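Local coordinates for protein probable acetyltransferase (Agrobacterium tumefaciens, PDB 2GE3) that probably transfers the acetyl group of acetyl-coenzyme A, which it binds, to an acceptor substrate, as a member of the GNAT acetyltransferase family, at residues F49-Q60 with G71-D79. Residues are numbered along the deposited sequence; the frame is centred on the assembly and turned at random.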
loop_
_atom_site.group_PDB
_atom_site.type_symbol
_atom_site.label_atom_id
_atom_site.label_comp_id
_atom_site.label_asym_id
_atom_site.label_seq_id
_atom_site.Cartn_x
_atom_site.Cartn_y
_atom_site.Cartn_z
ATOM N N PHE A 49 11.353 -0.089 -14.636
ATOM C CA PHE A 49 9.970 -0.243 -14.279
ATOM C C PHE A 49 9.104 -0.313 -15.578
ATOM O O PHE A 49 8.237 -1.155 -15.692
ATOM C CB PHE A 49 9.590 0.909 -13.334
ATOM C CG PHE A 49 8.134 1.302 -13.381
ATOM C CD1 PHE A 49 7.723 2.418 -14.080
ATOM C CD2 PHE A 49 7.172 0.561 -12.693
ATOM C CE1 PHE A 49 6.366 2.803 -14.122
ATOM C CE2 PHE A 49 5.804 0.926 -12.710
ATOM C CZ PHE A 49 5.405 2.044 -13.438
ATOM N N VAL A 50 9.381 0.527 -16.571
ATOM C CA VAL A 50 8.647 0.437 -17.837
ATOM C C VAL A 50 8.927 -0.821 -18.651
ATOM O O VAL A 50 8.006 -1.407 -19.176
ATOM C CB VAL A 50 8.784 1.689 -18.709
ATOM C CG1 VAL A 50 8.122 1.461 -20.044
ATOM C CG2 VAL A 50 8.161 2.859 -17.982
ATOM N N LEU A 51 10.193 -1.245 -18.732
ATOM C CA LEU A 51 10.549 -2.546 -19.357
ATOM C C LEU A 51 9.819 -3.711 -18.706
ATOM O O LEU A 51 9.262 -4.511 -19.402
ATOM C CB LEU A 51 12.077 -2.768 -19.434
ATOM C CG LEU A 51 12.815 -2.277 -20.731
ATOM C CD1 LEU A 51 12.081 -1.233 -21.640
ATOM C CD2 LEU A 51 14.244 -1.831 -20.396
ATOM N N ASP A 52 9.794 -3.757 -17.381
ATOM C CA ASP A 52 9.096 -4.791 -16.588
ATOM C C ASP A 52 7.563 -4.850 -16.815
ATOM O O ASP A 52 6.961 -5.926 -16.955
ATOM C CB ASP A 52 9.359 -4.488 -15.104
ATOM C CG ASP A 52 8.953 -5.622 -14.162
ATOM O OD1 ASP A 52 9.300 -6.808 -14.403
ATOM O OD2 ASP A 52 8.319 -5.321 -13.126
HETATM N N MSE A 53 6.926 -3.688 -16.804
HETATM C CA MSE A 53 5.514 -3.595 -17.089
HETATM C C MSE A 53 5.139 -4.164 -18.473
HETATM O O MSE A 53 4.206 -4.954 -18.585
HETATM C CB MSE A 53 5.110 -2.140 -17.002
HETATM C CG MSE A 53 5.416 -1.590 -15.617
HETATM SE SE MSE A 53 3.822 -1.728 -14.472
HETATM C CE MSE A 53 3.120 0.151 -14.912
ATOM N N ILE A 54 5.861 -3.739 -19.513
ATOM C CA ILE A 54 5.655 -4.232 -20.847
ATOM C C ILE A 54 5.832 -5.771 -20.864
ATOM O O ILE A 54 5.021 -6.490 -21.421
ATOM C CB ILE A 54 6.632 -3.552 -21.832
ATOM C CG1 ILE A 54 6.280 -2.065 -21.956
ATOM C CG2 ILE A 54 6.662 -4.263 -23.193
ATOM C CD1 ILE A 54 7.263 -1.272 -22.827
ATOM N N GLU A 55 6.867 -6.260 -20.201
ATOM C CA GLU A 55 7.259 -7.650 -20.322
ATOM C C GLU A 55 6.226 -8.561 -19.659
ATOM O O GLU A 55 5.842 -9.609 -20.217
ATOM C CB GLU A 55 8.699 -7.851 -19.805
ATOM C CG GLU A 55 9.880 -7.724 -20.892
ATOM C CD GLU A 55 9.751 -6.648 -22.071
ATOM O OE1 GLU A 55 9.428 -7.132 -23.206
ATOM O OE2 GLU A 55 10.029 -5.385 -21.908
ATOM N N ASN A 56 5.745 -8.101 -18.509
ATOM C CA ASN A 56 4.711 -8.760 -17.717
ATOM C C ASN A 56 3.278 -8.314 -17.991
ATOM O O ASN A 56 2.357 -8.619 -17.214
ATOM C CB ASN A 56 5.028 -8.580 -16.253
ATOM C CG ASN A 56 6.394 -9.086 -15.930
ATOM O OD1 ASN A 56 6.808 -10.135 -16.446
ATOM N ND2 ASN A 56 7.133 -8.330 -15.143
ATOM N N ASP A 57 3.123 -7.584 -19.101
ATOM C CA ASP A 57 1.842 -7.290 -19.699
ATOM C C ASP A 57 0.884 -6.402 -18.847
ATOM O O ASP A 57 -0.334 -6.417 -19.099
ATOM C CB ASP A 57 1.194 -8.613 -20.160
ATOM C CG ASP A 57 0.175 -8.408 -21.271
ATOM O OD1 ASP A 57 0.519 -7.736 -22.277
ATOM O OD2 ASP A 57 -0.985 -8.897 -21.137
ATOM N N HIS A 58 1.444 -5.627 -17.889
ATOM C CA HIS A 58 0.670 -4.716 -16.980
ATOM C C HIS A 58 0.259 -3.375 -17.644
ATOM O O HIS A 58 1.110 -2.733 -18.304
ATOM C CB HIS A 58 1.449 -4.407 -15.720
ATOM C CG HIS A 58 1.783 -5.618 -14.914
ATOM N ND1 HIS A 58 2.721 -5.603 -13.908
ATOM C CD2 HIS A 58 1.324 -6.891 -14.986
ATOM C CE1 HIS A 58 2.822 -6.811 -13.386
ATOM N NE2 HIS A 58 1.982 -7.612 -14.026
ATOM N N PRO A 59 -1.046 -3.001 -17.527
ATOM C CA PRO A 59 -1.657 -1.925 -18.360
ATOM C C PRO A 59 -0.955 -0.592 -18.112
ATOM O O PRO A 59 -0.774 -0.207 -16.954
ATOM C CB PRO A 59 -3.115 -1.873 -17.892
ATOM C CG PRO A 59 -3.326 -3.079 -17.044
ATOM C CD PRO A 59 -2.015 -3.642 -16.616
ATOM N N GLN A 60 -0.438 0.015 -19.177
ATOM C CA GLN A 60 0.264 1.230 -19.053
ATOM C C GLN A 60 0.141 1.987 -20.362
ATOM O O GLN A 60 0.615 1.540 -21.388
ATOM C CB GLN A 60 1.722 1.009 -18.668
ATOM C CG GLN A 60 2.528 2.317 -18.507
ATOM C CD GLN A 60 3.922 2.012 -17.878
ATOM O OE1 GLN A 60 4.572 0.968 -18.201
ATOM N NE2 GLN A 60 4.333 2.868 -16.921
ATOM N N GLY A 71 0.810 12.718 -21.037
ATOM C CA GLY A 71 -0.045 12.124 -20.056
ATOM C C GLY A 71 0.160 10.629 -20.038
ATOM O O GLY A 71 0.660 10.108 -20.983
ATOM N N TRP A 72 -0.237 9.981 -18.928
ATOM C CA TRP A 72 -0.076 8.540 -18.740
ATOM C C TRP A 72 -1.114 8.050 -17.735
ATOM O O TRP A 72 -1.651 8.802 -16.968
ATOM C CB TRP A 72 1.311 8.197 -18.239
ATOM C CG TRP A 72 1.502 8.544 -16.787
ATOM C CD1 TRP A 72 1.346 7.701 -15.707
ATOM C CD2 TRP A 72 1.878 9.820 -16.260
ATOM N NE1 TRP A 72 1.668 8.364 -14.564
ATOM C CE2 TRP A 72 1.987 9.669 -14.872
ATOM C CE3 TRP A 72 2.186 11.082 -16.858
ATOM C CZ2 TRP A 72 2.337 10.750 -14.005
ATOM C CZ3 TRP A 72 2.571 12.168 -15.978
ATOM C CH2 TRP A 72 2.618 11.983 -14.601
ATOM N N CYS A 73 -1.390 6.765 -17.783
ATOM C CA CYS A 73 -2.230 6.154 -16.815
ATOM C C CYS A 73 -1.668 4.752 -16.724
ATOM O O CYS A 73 -1.457 4.093 -17.744
ATOM C CB CYS A 73 -3.712 6.217 -17.290
ATOM S SG CYS A 73 -4.923 5.434 -16.203
ATOM N N ASP A 74 -1.505 4.245 -15.516
ATOM C CA ASP A 74 -0.993 2.908 -15.404
ATOM C C ASP A 74 -1.541 2.111 -14.208
ATOM O O ASP A 74 -2.059 2.669 -13.233
ATOM C CB ASP A 74 0.532 2.834 -15.534
ATOM C CG ASP A 74 1.300 3.665 -14.489
ATOM O OD1 ASP A 74 0.840 3.832 -13.320
ATOM O OD2 ASP A 74 2.443 4.117 -14.847
ATOM N N ILE A 75 -1.510 0.789 -14.352
ATOM C CA ILE A 75 -2.044 -0.064 -13.281
ATOM C C ILE A 75 -0.920 -1.039 -12.863
ATOM O O ILE A 75 -0.451 -1.823 -13.701
ATOM C CB ILE A 75 -3.438 -0.732 -13.632
ATOM C CG1 ILE A 75 -4.518 0.340 -13.828
ATOM C CG2 ILE A 75 -3.922 -1.729 -12.511
ATOM C CD1 ILE A 75 -5.938 -0.131 -14.294
ATOM N N ARG A 76 -0.431 -0.915 -11.621
ATOM C CA ARG A 76 0.506 -1.901 -11.065
ATOM C C ARG A 76 -0.217 -3.026 -10.291
ATOM O O ARG A 76 -0.896 -2.785 -9.264
ATOM C CB ARG A 76 1.619 -1.238 -10.244
ATOM C CG ARG A 76 1.158 -0.561 -8.892
ATOM C CD ARG A 76 2.327 0.174 -8.138
ATOM N NE ARG A 76 3.070 0.867 -9.204
ATOM C CZ ARG A 76 2.772 2.087 -9.622
ATOM N NH1 ARG A 76 1.778 2.757 -9.003
ATOM N NH2 ARG A 76 3.464 2.624 -10.640
ATOM N N ARG A 77 -0.080 -4.251 -10.826
ATOM C CA ARG A 77 -0.452 -5.505 -10.141
ATOM C C ARG A 77 0.232 -5.715 -8.764
ATOM O O ARG A 77 1.443 -5.589 -8.662
ATOM C CB ARG A 77 -0.184 -6.710 -11.027
ATOM C CG ARG A 77 -1.094 -7.888 -10.680
ATOM C CD ARG A 77 -0.881 -9.083 -11.609
ATOM N NE ARG A 77 -1.726 -10.205 -11.250
ATOM C CZ ARG A 77 -1.501 -11.468 -11.646
ATOM N NH1 ARG A 77 -0.438 -11.763 -12.400
ATOM N NH2 ARG A 77 -2.330 -12.459 -11.300
ATOM N N GLN A 78 -0.591 -5.989 -7.721
ATOM C CA GLN A 78 -0.120 -6.352 -6.366
ATOM C C GLN A 78 0.708 -7.648 -6.465
ATOM O O GLN A 78 0.444 -8.521 -7.285
ATOM C CB GLN A 78 -1.271 -6.549 -5.365
ATOM C CG GLN A 78 -1.958 -5.276 -4.847
ATOM C CD GLN A 78 -1.098 -4.401 -3.877
ATOM O OE1 GLN A 78 -0.945 -3.195 -4.114
ATOM N NE2 GLN A 78 -0.526 -5.009 -2.790
ATOM N N ASP A 79 1.736 -7.741 -5.630
ATOM C CA ASP A 79 2.662 -8.864 -5.710
ATOM C C ASP A 79 2.177 -10.071 -4.984
ATOM O O ASP A 79 2.168 -11.168 -5.551
ATOM C CB ASP A 79 4.058 -8.490 -5.212
ATOM C CG ASP A 79 5.052 -8.349 -6.372
ATOM O OD1 ASP A 79 4.896 -7.388 -7.201
ATOM O OD2 ASP A 79 5.969 -9.228 -6.455
HETATM O O HOH W 1 1.644 -10.475 -13.509
#
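In this GNAT-family fold, helix 43-55 ends in a Schellman motif with Asp57 as its C-prime residue, and His58 and Pro59 lead into strand 60-65, antiparallel to strand 68-77. Ile75 N donates to Pro59 O at 2.9 Å, nearly straight at 166°. Gln60 and Asp74 follow as a non-hydrogen-bonded pair. Their side chains run side by side, and Gln60 NE2 reaches Asp74 OD2 in a weak bond of 3.1 Å. Asp74 OD2 also lies at the edge of the Phe49 ring, 3.9 Å from Phe49 CZ. Arg76 NH2 comes obliquely to that ring, 3.5 Å from Phe49 CZ. The selenomethionine Met53, bent at chi2 (-94°) and chi3 (-92°), brings CE to 3.8 Å from Asp74 CB. Beside the turn, Arg77 CB, at the end of strand 68-77, sits over one face of the His58 imidazole, 4.0 Å from the ring centroid, a CH-pi contact. A water bridges His58 NE2 and Arg77 NH1, while Arg77 NE is held by Ala84 O. Pro59 CG packs on Ile75 CB. Helix 43-55 thus covers the sheet face that carries Gln60 and Asp74. The Ile75 side chain also packs against Thr110 and Ala114 of helix 102-117, and strand 86-93 flanks 68-77 on the side away from 60-65.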